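Local atomic coordinates of purine nucleoside phosphorylase (Schistosoma mansoni, PDB entry 5KO5), a protein that probably catalyses the reversible phosphorolysis of purine nucleosides to the free base and ribose 1-phosphate, and can bind cytosine. Residues V6-A12 with Q154-G158. Numbering follows the deposited sequence.
Sequences VANYENA and QDEFG. With EDO (1,2-ethanediol), chain E.
Residues 6-12 enter the N-terminal helix 9-23 through an inverse gamma turn at Ala7, with Val6 and Asn8 extended on either side in sequence; 154-158, from the long loop between helices 140-143 and 170-182, turn against that entry, with Asn8 opposite Gln154 (CA-CA 5.9 Å) and Tyr9 opposite Glu156 (CA-CA 6.5 Å). Val6, a branched apolar residue, touches Gln154 NE2 with CG1 at 3.5 Å. Ala7 (phi/psi -81/59) fits its small side chain against helix 95-108, while Ala7 O lies 3.5 Å from Gln154 CG and accepts a hydrogen bond from Arg103. Asn8 is the N-cap: chi1 p brings its OD1 2.8 Å from Asn11 N, satisfying an amide the first turn leaves without a carbonyl. No direct hydrogen bond joins the segments; one water accepts from Tyr9 N (2.9 Å) and donates to Gln154 OE1 (2.7 Å) and Glu156 OE1 (2.6 Å), side chains long enough to reach it, and supplies the polar link beside direct side-chain packing. Tyr9, chi1 t, offers its broad ring face to Glu156 CG, a CH-pi contact 4.0 Å from the centroid. Asn11 ND2 donates a hydrogen bond to Val6 O (2.8 Å). Residues 155-157 have helical angles, Phe157 N being hydrogen-bonded to Gln154 O (3.0 Å), and Phe157, chi1 m, packs its large, buried apolar ring against the first helical turn: CE2 comes 3.6 Å from Tyr9 CA, and CZ 3.9 Å from the compact methyl CB of Ala12.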
loop_
_atom_site.group_PDB
_atom_site.type_symbol
_atom_site.label_atom_id
_atom_site.label_comp_id
_atom_site.label_asym_id
_atom_site.label_seq_id
_atom_site.Cartn_x
_atom_site.Cartn_y
_atom_site.Cartn_z
ATOM N N VAL A 6 -3.470 -22.367 -4.324
ATOM C CA VAL A 6 -3.420 -21.845 -2.964
ATOM C C VAL A 6 -2.257 -22.494 -2.223
ATOM O O VAL A 6 -1.970 -23.684 -2.407
ATOM C CB VAL A 6 -4.763 -22.105 -2.259
ATOM C CG1 VAL A 6 -4.741 -21.569 -0.832
ATOM C CG2 VAL A 6 -5.880 -21.445 -3.045
ATOM N N ALA A 7 -1.576 -21.709 -1.382
ATOM C CA ALA A 7 -0.473 -22.210 -0.558
ATOM C C ALA A 7 -1.006 -22.924 0.692
ATOM O O ALA A 7 -0.744 -22.551 1.840
ATOM C CB ALA A 7 0.465 -21.065 -0.194
ATOM N N ASN A 8 -1.799 -23.958 0.443
ATOM C CA ASN A 8 -2.442 -24.679 1.529
ATOM C C ASN A 8 -1.662 -25.943 1.889
ATOM O O ASN A 8 -0.656 -26.298 1.266
ATOM C CB ASN A 8 -3.926 -24.940 1.233
ATOM C CG ASN A 8 -4.148 -25.850 0.044
ATOM O OD1 ASN A 8 -3.249 -26.573 -0.389
ATOM N ND2 ASN A 8 -5.360 -25.824 -0.495
ATOM N N TYR A 9 -2.173 -26.634 2.907
ATOM C CA TYR A 9 -1.522 -27.819 3.446
ATOM C C TYR A 9 -1.453 -28.929 2.404
ATOM O O TYR A 9 -0.395 -29.540 2.202
ATOM C CB TYR A 9 -2.341 -28.247 4.657
ATOM C CG TYR A 9 -1.839 -29.396 5.481
ATOM C CD1 TYR A 9 -0.546 -29.428 5.976
ATOM C CD2 TYR A 9 -2.703 -30.413 5.833
ATOM C CE1 TYR A 9 -0.119 -30.476 6.772
ATOM C CE2 TYR A 9 -2.301 -31.456 6.619
ATOM C CZ TYR A 9 -1.007 -31.490 7.096
ATOM O OH TYR A 9 -0.621 -32.540 7.888
ATOM N N GLU A 10 -2.562 -29.181 1.708
ATOM C CA GLU A 10 -2.582 -30.249 0.709
ATOM C C GLU A 10 -1.603 -29.967 -0.429
ATOM O O GLU A 10 -0.848 -30.852 -0.849
ATOM C CB GLU A 10 -4.000 -30.433 0.165
ATOM C CG GLU A 10 -4.063 -31.360 -1.044
ATOM C CD GLU A 10 -5.466 -31.513 -1.607
ATOM O OE1 GLU A 10 -5.707 -32.488 -2.353
ATOM O OE2 GLU A 10 -6.326 -30.660 -1.306
ATOM N N ASN A 11 -1.603 -28.737 -0.942
ATOM C CA ASN A 11 -0.752 -28.426 -2.085
ATOM C C ASN A 11 0.719 -28.422 -1.697
ATOM O O ASN A 11 1.564 -28.919 -2.450
ATOM C CB ASN A 11 -1.160 -27.081 -2.681
ATOM C CG ASN A 11 -2.521 -27.132 -3.344
ATOM O OD1 ASN A 11 -3.017 -28.208 -3.690
ATOM N ND2 ASN A 11 -3.128 -25.968 -3.542
ATOM N N ALA A 12 1.052 -27.842 -0.542
ATOM C CA ALA A 12 2.439 -27.877 -0.093
ATOM C C ALA A 12 2.894 -29.309 0.156
ATOM O O ALA A 12 4.053 -29.652 -0.116
ATOM C CB ALA A 12 2.618 -27.021 1.162
ATOM N N GLN A 154 -4.189 -20.275 6.533
ATOM C CA GLN A 154 -3.947 -21.713 6.429
ATOM C C GLN A 154 -3.579 -22.200 7.829
ATOM O O GLN A 154 -2.422 -22.132 8.259
ATOM C CB GLN A 154 -2.866 -21.994 5.388
ATOM C CG GLN A 154 -3.196 -21.415 4.012
ATOM C CD GLN A 154 -4.527 -21.897 3.461
ATOM O OE1 GLN A 154 -5.000 -22.985 3.787
ATOM N NE2 GLN A 154 -5.142 -21.075 2.611
ATOM N N ASP A 155 -4.598 -22.686 8.546
ATOM C CA ASP A 155 -4.472 -22.958 9.978
ATOM C C ASP A 155 -3.412 -24.008 10.290
ATOM O O ASP A 155 -2.798 -23.973 11.367
ATOM C CB ASP A 155 -5.818 -23.428 10.543
ATOM C CG ASP A 155 -6.911 -22.369 10.427
ATOM O OD1 ASP A 155 -6.609 -21.177 10.590
ATOM O OD2 ASP A 155 -8.084 -22.735 10.188
ATOM N N GLU A 156 -3.183 -24.958 9.376
ATOM C CA GLU A 156 -2.197 -25.999 9.641
ATOM C C GLU A 156 -0.787 -25.444 9.740
ATOM O O GLU A 156 0.089 -26.095 10.329
ATOM C CB GLU A 156 -2.235 -27.063 8.545
ATOM C CG GLU A 156 -3.530 -27.828 8.480
ATOM C CD GLU A 156 -4.547 -27.189 7.568
ATOM O OE1 GLU A 156 -4.383 -25.996 7.206
ATOM O OE2 GLU A 156 -5.514 -27.888 7.208
ATOM N N PHE A 157 -0.543 -24.266 9.172
ATOM C CA PHE A 157 0.786 -23.679 9.239
ATOM C C PHE A 157 0.953 -22.703 10.389
ATOM O O PHE A 157 2.034 -22.646 10.983
ATOM C CB PHE A 157 1.157 -23.026 7.904
ATOM C CG PHE A 157 1.349 -24.023 6.806
ATOM C CD1 PHE A 157 2.507 -24.782 6.745
ATOM C CD2 PHE A 157 0.362 -24.233 5.859
ATOM C CE1 PHE A 157 2.681 -25.732 5.748
ATOM C CE2 PHE A 157 0.538 -25.173 4.854
ATOM C CZ PHE A 157 1.691 -25.922 4.807
ATOM N N GLY A 158 -0.086 -21.949 10.747
ATOM C CA GLY A 158 0.083 -20.928 11.748
ATOM C C GLY A 158 -1.194 -20.179 12.030
ATOM O O GLY A 158 -2.249 -20.460 11.460
HETATM C C1 EDO E . 2.923 -27.359 9.213
HETATM O O1 EDO E . 3.266 -26.213 10.006
HETATM C C2 EDO E . 3.207 -28.644 9.980
HETATM O O2 EDO E . 4.615 -28.924 9.981
HETATM O O HOH W 1 -4.138 -25.397 4.642
#